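Local coordinates for metallo-beta-lactamase domain-containing protein (Enterococcus faecalis, PDB 2AZ4), which binds two zinc ions in a metallo-beta-lactamase fold and may act as an RNA-binding exonuclease, at residues Ala93-Ser98 against Gly127-Pro132; Leu113-Met118 against Asp168-Ser173; Glu161-Asp166 against Ala174-Thr179; Gly194-Glu199 against Asn264-Ala269. One frame throughout, in Å; residues are numbered along the deposited sequence.

Contact 1 (Ala93-Ser98 against Gly127-Pro132); sequences AHLDHS and GDFLIP. With ZN (zinc ion), chain D; ZN (zinc ion), chain C.
Phe129 carries most of this contact. Its CG is anti to the backbone N (chi1 -174°), which sends the ring toward the start of helix 95-98. Leu95 CD1 sits over one ring face, 3.9 Å from the centroid of Phe129 and 6° off the ring normal, in a CH-pi contact. The same methyl carbon touches the backbone of the loop, with Leu95 CD1 3.1 Å from Phe129 O. At the ring edge and in its plane lies Ala93 O, 3.6 Å from Phe129 CE2. That carbonyl also accepts a 2.6 Å hydrogen bond from Ser98 OG; the donor stands above the carbonyl plane. Leu130 follows and brings CD2 against Ser98, the last residue of helix 95-98, 3.4 Å from Ser98 O and 3.7 Å from Ser98 OG. Asn124 OD1 accepts from the backbone N of both Phe129 and Leu130, so the loop is tied to the end of helix 114-123. The zinc-binding side chains of His94, Asp96 and His97 point to the metals and do not touch 127-132. His94 ND1 binds one zinc; Asp96 OD2 and His97 NE2 bind the other. The sequence His92, His94, Asp96, His97 is the HxHxDH motif of the dinuclear metallo-beta-lactamase site.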
loop_
_atom_site.group_PDB
_atom_site.type_symbol
_atom_site.label_atom_id
_atom_site.label_comp_id
_atom_site.label_asym_id
_atom_site.label_seq_id
_atom_site.Cartn_x
_atom_site.Cartn_y
_atom_site.Cartn_z
ATOM N N ALA A 93 -2.925 0.820 3.305
ATOM C CA ALA A 93 -1.873 0.737 4.317
ATOM C C ALA A 93 -0.427 1.057 3.879
ATOM O O ALA A 93 0.435 1.379 4.730
ATOM C CB ALA A 93 -1.921 -0.626 4.996
ATOM N N HIS A 94 -0.157 0.968 2.582
ATOM C CA HIS A 94 1.206 1.146 2.085
ATOM C C HIS A 94 1.883 2.382 2.659
ATOM O O HIS A 94 1.243 3.405 2.881
ATOM C CB HIS A 94 1.253 1.105 0.544
ATOM C CG HIS A 94 1.116 -0.279 -0.010
ATOM N ND1 HIS A 94 0.751 -0.534 -1.312
ATOM C CD2 HIS A 94 1.321 -1.492 0.563
ATOM C CE1 HIS A 94 0.710 -1.838 -1.519
ATOM N NE2 HIS A 94 1.052 -2.446 -0.398
ATOM N N LEU A 95 3.179 2.258 2.913
ATOM C CA LEU A 95 3.965 3.283 3.610
ATOM C C LEU A 95 3.848 4.704 3.005
ATOM O O LEU A 95 3.762 5.713 3.746
ATOM C CB LEU A 95 5.442 2.843 3.616
ATOM C CG LEU A 95 6.450 3.564 4.513
ATOM C CD1 LEU A 95 6.088 3.420 6.007
ATOM C CD2 LEU A 95 7.881 3.071 4.228
ATOM N N ASP A 96 3.847 4.751 1.668
ATOM C CA ASP A 96 3.825 6.003 0.897
ATOM C C ASP A 96 2.466 6.702 0.960
ATOM O O ASP A 96 2.317 7.817 0.452
ATOM C CB ASP A 96 4.314 5.790 -0.557
ATOM C CG ASP A 96 3.494 4.741 -1.322
ATOM O OD1 ASP A 96 3.271 3.624 -0.776
ATOM O OD2 ASP A 96 3.082 5.017 -2.485
ATOM N N HIS A 97 1.500 6.040 1.607
ATOM C CA HIS A 97 0.182 6.595 1.913
ATOM C C HIS A 97 -0.094 6.767 3.405
ATOM O O HIS A 97 -0.983 7.526 3.773
ATOM C CB HIS A 97 -0.913 5.736 1.255
ATOM C CG HIS A 97 -0.700 5.561 -0.222
ATOM N ND1 HIS A 97 -1.368 6.318 -1.164
ATOM C CD2 HIS A 97 0.189 4.806 -0.912
ATOM C CE1 HIS A 97 -0.922 6.012 -2.370
ATOM N NE2 HIS A 97 0.009 5.083 -2.248
ATOM N N SER A 98 0.635 6.059 4.264
ATOM C CA SER A 98 0.269 5.993 5.712
ATOM C C SER A 98 1.342 6.492 6.704
ATOM O O SER A 98 1.062 6.705 7.905
ATOM C CB SER A 98 -0.107 4.542 6.075
ATOM O OG SER A 98 1.017 3.657 5.893
ATOM N N GLY A 127 6.816 -1.016 15.512
ATOM C CA GLY A 127 6.927 0.431 15.537
ATOM C C GLY A 127 8.018 0.951 14.647
ATOM O O GLY A 127 8.486 2.069 14.839
ATOM N N ASP A 128 8.434 0.144 13.677
ATOM C CA ASP A 128 9.433 0.579 12.710
ATOM C C ASP A 128 8.864 0.759 11.302
ATOM O O ASP A 128 9.621 0.926 10.335
ATOM C CB ASP A 128 10.612 -0.405 12.677
ATOM C CG ASP A 128 10.171 -1.819 12.400
ATOM O OD1 ASP A 128 8.941 -2.039 12.274
ATOM O OD2 ASP A 128 11.053 -2.705 12.311
ATOM N N PHE A 129 7.537 0.709 11.193
ATOM C CA PHE A 129 6.846 0.936 9.927
ATOM C C PHE A 129 6.400 2.393 9.853
ATOM O O PHE A 129 6.851 3.139 8.980
ATOM C CB PHE A 129 5.658 -0.023 9.771
ATOM C CG PHE A 129 4.976 0.063 8.415
ATOM C CD1 PHE A 129 5.559 -0.507 7.277
ATOM C CD2 PHE A 129 3.745 0.699 8.285
ATOM C CE1 PHE A 129 4.929 -0.432 6.029
ATOM C CE2 PHE A 129 3.099 0.775 7.035
ATOM C CZ PHE A 129 3.691 0.209 5.908
ATOM N N LEU A 130 5.540 2.797 10.789
ATOM C CA LEU A 130 5.093 4.185 10.901
ATOM C C LEU A 130 5.994 5.031 11.817
ATOM O O LEU A 130 6.540 4.523 12.800
ATOM C CB LEU A 130 3.671 4.225 11.468
ATOM C CG LEU A 130 2.556 3.408 10.819
ATOM C CD1 LEU A 130 1.275 3.435 11.749
ATOM C CD2 LEU A 130 2.224 3.879 9.382
ATOM N N ILE A 131 6.116 6.322 11.515
ATOM C CA ILE A 131 6.787 7.259 12.408
ATOM C C ILE A 131 6.089 7.197 13.779
ATOM O O ILE A 131 4.878 7.363 13.842
ATOM C CB ILE A 131 6.710 8.692 11.860
ATOM C CG1 ILE A 131 7.556 8.852 10.595
ATOM C CG2 ILE A 131 7.155 9.696 12.908
ATOM C CD1 ILE A 131 7.168 10.103 9.764
ATOM N N PRO A 132 6.844 6.938 14.863
ATOM C CA PRO A 132 6.209 6.879 16.181
ATOM C C PRO A 132 5.761 8.247 16.641
ATOM O O PRO A 132 6.398 9.245 16.295
ATOM C CB PRO A 132 7.343 6.409 17.112
ATOM C CG PRO A 132 8.457 5.962 16.223
ATOM C CD PRO A 132 8.295 6.678 14.934
HETATM ZN ZN ZN D . 1.317 4.180 -3.719
HETATM ZN ZN ZN C . 0.040 1.013 -2.887
HETATM O O HOH W 1 1.828 2.370 -2.332
HETATM O O HOH W 2 1.791 0.587 -4.138
HETATM O O HOH W 3 2.798 2.953 -5.051
#

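Contact 2 (Leu113-Met118 against Asp168-Ser173)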
loop_
_atom_site.group_PDB
_atom_site.type_symbol
_atom_site.label_atom_id
_atom_site.label_comp_id
_atom_site.label_asym_id
_atom_site.label_seq_id
_atom_site.Cartn_x
_atom_site.Cartn_y
_atom_site.Cartn_z
ATOM N N LEU A 113 -10.849 1.778 5.344
ATOM C CA LEU A 113 -11.601 0.539 5.450
ATOM C C LEU A 113 -11.031 -0.266 6.621
ATOM O O LEU A 113 -9.826 -0.222 6.887
ATOM C CB LEU A 113 -11.593 -0.272 4.158
ATOM C CG LEU A 113 -12.399 0.322 2.980
ATOM C CD1 LEU A 113 -12.259 -0.563 1.784
ATOM C CD2 LEU A 113 -13.905 0.553 3.299
ATOM N N LYS A 114 -11.901 -0.986 7.323
ATOM C CA LYS A 114 -11.495 -1.756 8.503
ATOM C C LYS A 114 -10.308 -2.710 8.276
ATOM O O LYS A 114 -9.479 -2.862 9.173
ATOM C CB LYS A 114 -12.701 -2.473 9.154
ATOM C CG LYS A 114 -13.288 -3.609 8.356
ATOM C CD LYS A 114 -14.626 -4.086 8.956
ATOM C CE LYS A 114 -15.293 -5.169 8.091
ATOM N NZ LYS A 114 -15.796 -4.608 6.778
ATOM N N GLU A 115 -10.202 -3.306 7.091
ATOM C CA GLU A 115 -9.093 -4.203 6.774
ATOM C C GLU A 115 -7.742 -3.466 6.707
ATOM O O GLU A 115 -6.728 -3.974 7.178
ATOM C CB GLU A 115 -9.352 -4.971 5.463
ATOM C CG GLU A 115 -10.618 -5.858 5.525
ATOM C CD GLU A 115 -11.906 -5.105 5.204
ATOM O OE1 GLU A 115 -11.858 -3.870 4.948
ATOM O OE2 GLU A 115 -12.981 -5.750 5.222
ATOM N N THR A 116 -7.741 -2.264 6.130
ATOM C CA THR A 116 -6.548 -1.422 6.142
ATOM C C THR A 116 -6.060 -1.160 7.574
ATOM O O THR A 116 -4.846 -1.181 7.854
ATOM C CB THR A 116 -6.818 -0.085 5.428
ATOM O OG1 THR A 116 -6.959 -0.329 4.012
ATOM C CG2 THR A 116 -5.646 0.896 5.673
ATOM N N LYS A 117 -7.007 -0.873 8.465
ATOM C CA LYS A 117 -6.677 -0.683 9.882
ATOM C C LYS A 117 -5.990 -1.927 10.512
ATOM O O LYS A 117 -4.966 -1.790 11.208
ATOM C CB LYS A 117 -7.933 -0.257 10.654
ATOM C CG LYS A 117 -7.729 -0.056 12.158
ATOM C CD LYS A 117 -9.062 0.182 12.834
ATOM C CE LYS A 117 -8.878 0.131 14.345
ATOM N NZ LYS A 117 -10.056 0.644 15.105
ATOM N N MET A 118 -6.549 -3.122 10.259
ATOM C CA MET A 118 -5.941 -4.394 10.673
ATOM C C MET A 118 -4.518 -4.560 10.145
ATOM O O MET A 118 -3.602 -4.876 10.916
ATOM C CB MET A 118 -6.756 -5.601 10.179
ATOM C CG MET A 118 -8.099 -5.765 10.843
ATOM S SD MET A 118 -9.156 -7.102 10.204
ATOM C CE MET A 118 -10.095 -7.096 11.676
ATOM N N ASP A 168 -2.623 -4.523 -4.513
ATOM C CA ASP A 168 -1.913 -5.579 -3.802
ATOM C C ASP A 168 -1.884 -5.362 -2.279
ATOM O O ASP A 168 -1.350 -6.206 -1.575
ATOM C CB ASP A 168 -0.502 -5.828 -4.383
ATOM C CG ASP A 168 0.386 -4.606 -4.317
ATOM O OD1 ASP A 168 -0.159 -3.516 -4.115
ATOM O OD2 ASP A 168 1.638 -4.713 -4.461
ATOM N N ALA A 169 -2.411 -4.227 -1.786
ATOM C CA ALA A 169 -2.717 -4.074 -0.360
ATOM C C ALA A 169 -4.179 -4.440 -0.192
ATOM O O ALA A 169 -5.048 -3.821 -0.825
ATOM C CB ALA A 169 -2.497 -2.634 0.140
ATOM N N TYR A 170 -4.449 -5.447 0.627
ATOM C CA TYR A 170 -5.824 -5.811 0.969
ATOM C C TYR A 170 -6.485 -4.641 1.709
ATOM O O TYR A 170 -5.831 -3.948 2.477
ATOM C CB TYR A 170 -5.856 -7.093 1.816
ATOM C CG TYR A 170 -7.254 -7.662 1.971
ATOM C CD1 TYR A 170 -7.922 -8.221 0.876
ATOM C CD2 TYR A 170 -7.907 -7.632 3.204
ATOM C CE1 TYR A 170 -9.219 -8.736 1.005
ATOM C CE2 TYR A 170 -9.218 -8.145 3.347
ATOM C CZ TYR A 170 -9.850 -8.691 2.246
ATOM O OH TYR A 170 -11.124 -9.208 2.366
ATOM N N GLY A 171 -7.768 -4.411 1.438
ATOM C CA GLY A 171 -8.511 -3.299 2.018
ATOM C C GLY A 171 -8.341 -1.939 1.355
ATOM O O GLY A 171 -8.770 -0.910 1.899
ATOM N N ALA A 172 -7.723 -1.936 0.177
ATOM C CA ALA A 172 -7.455 -0.718 -0.596
ATOM C C ALA A 172 -8.752 -0.122 -1.103
ATOM O O ALA A 172 -9.680 -0.866 -1.460
ATOM C CB ALA A 172 -6.528 -1.012 -1.777
ATOM N N SER A 173 -8.807 1.217 -1.128
ATOM C CA SER A 173 -10.020 1.930 -1.520
ATOM C C SER A 173 -9.726 3.180 -2.355
ATOM O O SER A 173 -8.562 3.624 -2.453
ATOM C CB SER A 173 -10.811 2.331 -0.284
ATOM O OG SER A 173 -10.070 3.267 0.486
HETATM O O HOH W 4 -9.014 1.784 2.938
HETATM O O HOH W 5 -4.774 -1.371 2.916
#
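The backbones come close where a type II beta turn, Ala169 to Ala172, meets the first turn of helix 114-123, with Glu115 CA 4.9 Å from Gly171 CA. Gly171 has positive phi, and its CA packs 3.9 Å from Glu115 CB. Leu113, at the N-cap position, lays CD1 against the far end of the turn, 3.5 Å from Gly171 O and 3.8 Å from Ser173 CB. Ser173 OG turns its polar end to Ser91 O, to which it is hydrogen-bonded. Glu115 meets Tyr170 through its aliphatic part. Its chain bends at chi2 (85°), and Glu115 CG comes within 3.5 Å of Tyr170 CE2. The carboxylate and ring planes are almost perpendicular, 89° apart. Glu115 OE2 makes a weak salt bridge with Lys114 NZ, while the Tyr170 ring also packs edge-to-face on Phe293. Thr116 OG1 lies 2.8 Å from Gly171 O. Two waters bridge the segments. Water 4 accepts from Leu113 N and donates to Gly171 O. Water 5 donates to Tyr170 O and is hydrogen-bonded to Thr116 OG1. The turn follows the zinc ligand His167, and Ala172 packs on that residue. The chemistry is thus divided: carbon contacts of Leu113 and Glu115 flank the turn, while Gly171 O faces Thr116 OG1 and water 4. The two waters serve Gly171 O, Tyr170 O and Leu113 N, so polar backbone atoms of both segments are answered across the contact.

Contact 3 (Glu161-Asp166 against Ala174-Thr179)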
loop_
_atom_site.group_PDB
_atom_site.type_symbol
_atom_site.label_atom_id
_atom_site.label_comp_id
_atom_site.label_asym_id
_atom_site.label_seq_id
_atom_site.Cartn_x
_atom_site.Cartn_y
_atom_site.Cartn_z
ATOM N N GLU A 161 -17.597 8.826 -0.064
ATOM C CA GLU A 161 -17.850 7.401 -0.159
ATOM C C GLU A 161 -16.535 6.654 -0.320
ATOM O O GLU A 161 -15.726 6.980 -1.206
ATOM C CB GLU A 161 -18.776 7.064 -1.328
ATOM C CG GLU A 161 -19.288 5.592 -1.284
ATOM C CD GLU A 161 -20.325 5.285 -2.355
ATOM O OE1 GLU A 161 -20.922 6.243 -2.881
ATOM O OE2 GLU A 161 -20.552 4.081 -2.662
ATOM N N ILE A 162 -16.324 5.644 0.528
ATOM C CA ILE A 162 -15.087 4.864 0.486
ATOM C C ILE A 162 -15.333 3.543 -0.238
ATOM O O ILE A 162 -16.073 2.676 0.218
ATOM C CB ILE A 162 -14.459 4.697 1.895
ATOM C CG1 ILE A 162 -13.107 3.994 1.814
ATOM C CG2 ILE A 162 -15.424 4.005 2.854
ATOM C CD1 ILE A 162 -12.190 4.298 3.015
ATOM N N VAL A 163 -14.697 3.390 -1.378
ATOM C CA VAL A 163 -15.096 2.343 -2.302
ATOM C C VAL A 163 -13.912 1.420 -2.473
ATOM O O VAL A 163 -12.845 1.913 -2.783
ATOM C CB VAL A 163 -15.451 2.979 -3.688
ATOM C CG1 VAL A 163 -15.786 1.900 -4.721
ATOM C CG2 VAL A 163 -16.644 3.980 -3.549
ATOM N N PRO A 164 -14.104 0.093 -2.329
ATOM C CA PRO A 164 -13.014 -0.878 -2.474
ATOM C C PRO A 164 -12.510 -0.936 -3.904
ATOM O O PRO A 164 -13.298 -0.855 -4.876
ATOM C CB PRO A 164 -13.662 -2.208 -2.081
ATOM C CG PRO A 164 -15.138 -2.005 -2.419
ATOM C CD PRO A 164 -15.383 -0.578 -2.013
ATOM N N VAL A 165 -11.204 -1.078 -4.018
ATOM C CA VAL A 165 -10.546 -1.105 -5.286
ATOM C C VAL A 165 -9.499 -2.223 -5.249
ATOM O O VAL A 165 -8.982 -2.531 -4.183
ATOM C CB VAL A 165 -9.996 0.309 -5.513
ATOM C CG1 VAL A 165 -8.489 0.398 -5.439
ATOM C CG2 VAL A 165 -10.713 1.008 -6.657
ATOM N N ASP A 166 -9.214 -2.835 -6.401
ATOM C CA ASP A 166 -8.270 -3.945 -6.501
ATOM C C ASP A 166 -6.837 -3.361 -6.450
ATOM O O ASP A 166 -6.472 -2.498 -7.252
ATOM C CB ASP A 166 -8.600 -4.711 -7.803
ATOM C CG ASP A 166 -7.525 -5.702 -8.265
ATOM O OD1 ASP A 166 -6.574 -6.020 -7.507
ATOM O OD2 ASP A 166 -7.641 -6.154 -9.453
ATOM N N ALA A 174 -10.790 3.692 -2.974
ATOM C CA ALA A 174 -10.828 4.968 -3.676
ATOM C C ALA A 174 -11.894 5.823 -2.987
ATOM O O ALA A 174 -12.718 5.311 -2.201
ATOM C CB ALA A 174 -11.193 4.745 -5.141
ATOM N N LEU A 175 -11.872 7.128 -3.238
ATOM C CA LEU A 175 -12.819 8.014 -2.565
ATOM C C LEU A 175 -13.672 8.688 -3.620
ATOM O O LEU A 175 -13.140 9.163 -4.638
ATOM C CB LEU A 175 -12.083 9.065 -1.720
ATOM C CG LEU A 175 -11.015 8.580 -0.721
ATOM C CD1 LEU A 175 -10.406 9.785 -0.039
ATOM C CD2 LEU A 175 -11.619 7.611 0.348
ATOM N N LEU A 176 -14.989 8.697 -3.401
ATOM C CA LEU A 176 -15.887 9.482 -4.228
ATOM C C LEU A 176 -16.350 10.618 -3.343
ATOM O O LEU A 176 -16.971 10.388 -2.301
ATOM C CB LEU A 176 -17.098 8.679 -4.702
ATOM C CG LEU A 176 -16.917 7.411 -5.530
ATOM C CD1 LEU A 176 -18.294 6.939 -5.898
ATOM C CD2 LEU A 176 -16.130 7.666 -6.757
ATOM N N ILE A 177 -16.047 11.836 -3.763
ATOM C CA ILE A 177 -16.231 13.016 -2.914
ATOM C C ILE A 177 -17.284 13.977 -3.474
ATOM O O ILE A 177 -17.165 14.433 -4.599
ATOM C CB ILE A 177 -14.866 13.733 -2.722
ATOM C CG1 ILE A 177 -13.871 12.786 -2.040
ATOM C CG2 ILE A 177 -15.011 15.048 -1.895
ATOM C CD1 ILE A 177 -12.404 12.999 -2.489
ATOM N N ARG A 178 -18.311 14.284 -2.688
ATOM C CA ARG A 178 -19.316 15.220 -3.156
ATOM C C ARG A 178 -19.486 16.414 -2.229
ATOM O O ARG A 178 -19.528 16.256 -1.006
ATOM C CB ARG A 178 -20.658 14.511 -3.386
ATOM C CG ARG A 178 -20.604 13.582 -4.587
ATOM C CD ARG A 178 -21.924 12.891 -4.760
ATOM N NE ARG A 178 -21.769 11.480 -5.092
ATOM C CZ ARG A 178 -21.833 10.973 -6.320
ATOM N NH1 ARG A 178 -22.034 11.761 -7.369
ATOM N NH2 ARG A 178 -21.684 9.666 -6.489
ATOM N N THR A 179 -19.525 17.601 -2.833
ATOM C CA THR A 179 -20.097 18.802 -2.208
ATOM C C THR A 179 -21.397 19.092 -2.976
ATOM O O THR A 179 -21.647 18.459 -4.015
ATOM C CB THR A 179 -19.133 19.990 -2.280
ATOM O OG1 THR A 179 -18.874 20.329 -3.649
ATOM C CG2 THR A 179 -17.804 19.639 -1.618
HETATM O O HOH W 6 -20.507 9.278 -3.944
#
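Glu161 O is gripped by one hydrogen bond and one weaker contact. Leu176 N donates to it over 2.9 Å, in the carbonyl plane, and Leu175 CA makes a CA-H...O contact at 3.4 Å from Glu161 O. Glu161 N returns a nearly straight bond to Leu176 O (2.8 Å, 174°). Val163 and Ala174 form the second hydrogen-bonded pair: Val163 N donates to Ala174 O over 2.9 Å, and Ala174 N reaches Val163 O at 2.7 Å, nearly along the C=O axis. Ile162 and Leu175 make the non-hydrogen-bonded pair between them. Their side chains run alongside each other on one sheet face, with Ile162 CG1 4.2 Å from Leu175 CD2. On the other face Val163 CG2 crosses obliquely to Leu176 CG, 4.0 Å away, and Val165 CG2 meets Ala174 CB at 4.1 Å. Phe203 of helix 197-207 covers Val165 and Ala174. Glu161 stretches beside Leu176 on this same face; water 6 links its OE1 to Arg178 NE. This is the antiparallel hairpin of strands 158-164 and 173-179. Four straight bonds satisfy the N-H and C=O groups of the two hydrogen-bonded pairs, so both faces can be largely apolar, with the charge of Glu161 answered by a salt bridge from OE2 to Lys206.

Contact 4 (Gly194-Glu199 against Asn264-Ala269)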
loop_
_atom_site.group_PDB
_atom_site.type_symbol
_atom_site.label_atom_id
_atom_site.label_comp_id
_atom_site.label_asym_id
_atom_site.label_seq_id
_atom_site.Cartn_x
_atom_site.Cartn_y
_atom_site.Cartn_z
ATOM N N GLY A 194 -5.776 -8.003 -10.383
ATOM C CA GLY A 194 -5.565 -8.576 -9.040
ATOM C C GLY A 194 -6.563 -9.655 -8.651
ATOM O O GLY A 194 -7.124 -10.341 -9.512
ATOM N N HIS A 195 -6.763 -9.816 -7.345
ATOM C CA HIS A 195 -7.667 -10.824 -6.808
ATOM C C HIS A 195 -9.119 -10.477 -7.100
ATOM O O HIS A 195 -9.953 -11.371 -7.244
ATOM C CB HIS A 195 -7.497 -10.970 -5.284
ATOM C CG HIS A 195 -6.069 -11.140 -4.848
ATOM N ND1 HIS A 195 -5.385 -12.328 -4.993
ATOM C CD2 HIS A 195 -5.195 -10.262 -4.292
ATOM C CE1 HIS A 195 -4.154 -12.178 -4.530
ATOM N NE2 HIS A 195 -4.010 -10.929 -4.110
ATOM N N ASN A 196 -9.425 -9.189 -7.162
ATOM C CA ASN A 196 -10.803 -8.760 -7.290
ATOM C C ASN A 196 -10.952 -7.679 -8.356
ATOM O O ASN A 196 -11.287 -6.555 -8.031
ATOM C CB ASN A 196 -11.326 -8.250 -5.932
ATOM C CG ASN A 196 -11.294 -9.326 -4.825
ATOM O OD1 ASN A 196 -12.100 -10.276 -4.827
ATOM N ND2 ASN A 196 -10.392 -9.149 -3.846
ATOM N N ARG A 197 -10.696 -8.019 -9.620
ATOM C CA ARG A 197 -10.778 -7.023 -10.704
ATOM C C ARG A 197 -12.156 -6.318 -10.769
ATOM O O ARG A 197 -12.266 -5.129 -11.120
ATOM C CB ARG A 197 -10.352 -7.653 -12.041
ATOM C CG ARG A 197 -11.400 -7.778 -13.134
ATOM C CD ARG A 197 -10.811 -8.442 -14.383
ATOM N NE ARG A 197 -11.378 -7.883 -15.612
ATOM C CZ ARG A 197 -10.713 -7.087 -16.458
ATOM N NH1 ARG A 197 -11.326 -6.636 -17.543
ATOM N NH2 ARG A 197 -9.427 -6.770 -16.253
ATOM N N GLU A 198 -13.194 -7.037 -10.363
ATOM C CA GLU A 198 -14.558 -6.526 -10.387
ATOM C C GLU A 198 -14.779 -5.377 -9.400
ATOM O O GLU A 198 -15.662 -4.552 -9.623
ATOM C CB GLU A 198 -15.555 -7.653 -10.116
ATOM C CG GLU A 198 -15.594 -8.753 -11.178
ATOM C CD GLU A 198 -14.309 -9.590 -11.279
ATOM O OE1 GLU A 198 -13.644 -9.875 -10.236
ATOM O OE2 GLU A 198 -13.976 -9.981 -12.423
ATOM N N GLU A 199 -13.987 -5.298 -8.326
ATOM C CA GLU A 199 -14.106 -4.130 -7.425
ATOM C C GLU A 199 -13.642 -2.863 -8.115
ATOM O O GLU A 199 -14.240 -1.814 -7.917
ATOM C CB GLU A 199 -13.308 -4.266 -6.130
ATOM C CG GLU A 199 -13.631 -5.425 -5.257
ATOM C CD GLU A 199 -12.736 -5.438 -4.012
ATOM O OE1 GLU A 199 -11.543 -5.061 -4.111
ATOM O OE2 GLU A 199 -13.230 -5.802 -2.934
ATOM N N ASN A 264 -0.260 -7.892 1.293
ATOM C CA ASN A 264 -0.950 -8.716 0.277
ATOM C C ASN A 264 -1.493 -10.012 0.857
ATOM O O ASN A 264 -1.074 -11.120 0.485
ATOM C CB ASN A 264 -0.051 -9.006 -0.939
ATOM C CG ASN A 264 -0.853 -9.311 -2.177
ATOM O OD1 ASN A 264 -2.027 -9.697 -2.097
ATOM N ND2 ASN A 264 -0.232 -9.138 -3.342
ATOM N N VAL A 265 -2.463 -9.876 1.758
ATOM C CA VAL A 265 -2.946 -11.009 2.542
ATOM C C VAL A 265 -3.622 -12.039 1.638
ATOM O O VAL A 265 -3.508 -13.236 1.862
ATOM C CB VAL A 265 -3.910 -10.570 3.649
ATOM C CG1 VAL A 265 -4.046 -11.676 4.668
ATOM C CG2 VAL A 265 -3.369 -9.340 4.384
ATOM N N GLU A 266 -4.309 -11.562 0.603
ATOM C CA GLU A 266 -5.009 -12.469 -0.309
ATOM C C GLU A 266 -4.089 -13.339 -1.136
ATOM O O GLU A 266 -4.476 -14.442 -1.506
ATOM C CB GLU A 266 -5.943 -11.700 -1.237
ATOM C CG GLU A 266 -7.305 -11.415 -0.655
ATOM C CD GLU A 266 -8.304 -11.044 -1.746
ATOM O OE1 GLU A 266 -8.842 -11.963 -2.410
ATOM O OE2 GLU A 266 -8.509 -9.836 -1.961
ATOM N N ARG A 267 -2.900 -12.841 -1.476
ATOM C CA ARG A 267 -1.925 -13.688 -2.150
ATOM C C ARG A 267 -1.524 -14.842 -1.222
ATOM O O ARG A 267 -1.490 -15.992 -1.649
ATOM C CB ARG A 267 -0.688 -12.907 -2.621
ATOM C CG ARG A 267 0.345 -13.791 -3.329
ATOM C CD ARG A 267 1.567 -13.027 -3.882
ATOM N NE ARG A 267 1.187 -11.973 -4.827
ATOM C CZ ARG A 267 2.044 -11.097 -5.353
ATOM N NH1 ARG A 267 3.337 -11.175 -5.052
ATOM N NH2 ARG A 267 1.613 -10.139 -6.176
ATOM N N PHE A 268 -1.233 -14.541 0.046
ATOM C CA PHE A 268 -0.936 -15.616 1.018
ATOM C C PHE A 268 -2.082 -16.606 1.132
ATOM O O PHE A 268 -1.868 -17.822 1.027
ATOM C CB PHE A 268 -0.578 -15.039 2.378
ATOM C CG PHE A 268 0.803 -14.478 2.437
ATOM C CD1 PHE A 268 1.897 -15.311 2.766
ATOM C CD2 PHE A 268 1.041 -13.127 2.142
ATOM C CE1 PHE A 268 3.201 -14.794 2.841
ATOM C CE2 PHE A 268 2.352 -12.600 2.198
ATOM C CZ PHE A 268 3.435 -13.429 2.555
ATOM N N ALA A 269 -3.295 -16.079 1.299
ATOM C CA ALA A 269 -4.517 -16.889 1.293
ATOM C C ALA A 269 -4.636 -17.799 0.075
ATOM O O ALA A 269 -4.953 -18.996 0.213
ATOM C CB ALA A 269 -5.767 -15.996 1.462
#
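A helix N-terminus is capped here: Asn264 is the N-cap of helix 265-274, and the loop leading into helix 197-207 docks on that first turn. In the metallo-beta-lactamase protein this joins the zinc-binding part to the region built on the parallel sheet. His195 carries the contact. Its CG is anti to the carbonyl carbon (chi1 -50°), and the ring lies along the first helical turn. His195 NE2 donates to Asn264 OD1 over 3.1 Å. The acceptor uses a lone pair in its amide plane and sits close to the imidazole plane. Asn264 OD1 also takes a weak capping bond from Arg267 N, so two N-H groups share this oxygen. Asn264 ND2 is bonded to Glu237 OE2, which should fix the amide's orientation. One face of the imidazole is covered by Glu266 CB, which lies 3.5 Å from the centroid of the His195 ring in a CH-pi contact. His195 CE1 also lies 4.0 Å from Arg267 CB. The guanidinium of Arg267 points elsewhere, to salt bridges with Asp349 and Glu237. Glu266 runs past the ring in the opposite direction. Its carboxylate might favour a protonated imidazole. The carboxylate end reaches His195 CB, 3.3 Å from Glu266 OE1. Asn196 adds one bond at the edge of the contact: its ND2 donates to Glu266 OE2 at 2.8 Å, but the 116° angle makes it weak.

How the contacts relate
Contact 3 is the most buried and is held by backbone bonds of a sheet. Contacts 1, 2 and 4 are partly buried and rely on side chains, waters or a helix cap. Contacts 1 and 2 meet near the zinc site, where His94 packs on Asp168 and Ala169. Contacts 2 and 3 share one hairpin: its tip is in contact 2, its strands in contact 3, and Ala172 O probably bonds Val165 N. Contact 4 touches both, through Tyr170 against Glu266 and through Asp166 OD2 to Gly194 N. Contact 1 alone includes metal ligands, yet its own packing is mainly apolar; contact 4 is the more polar.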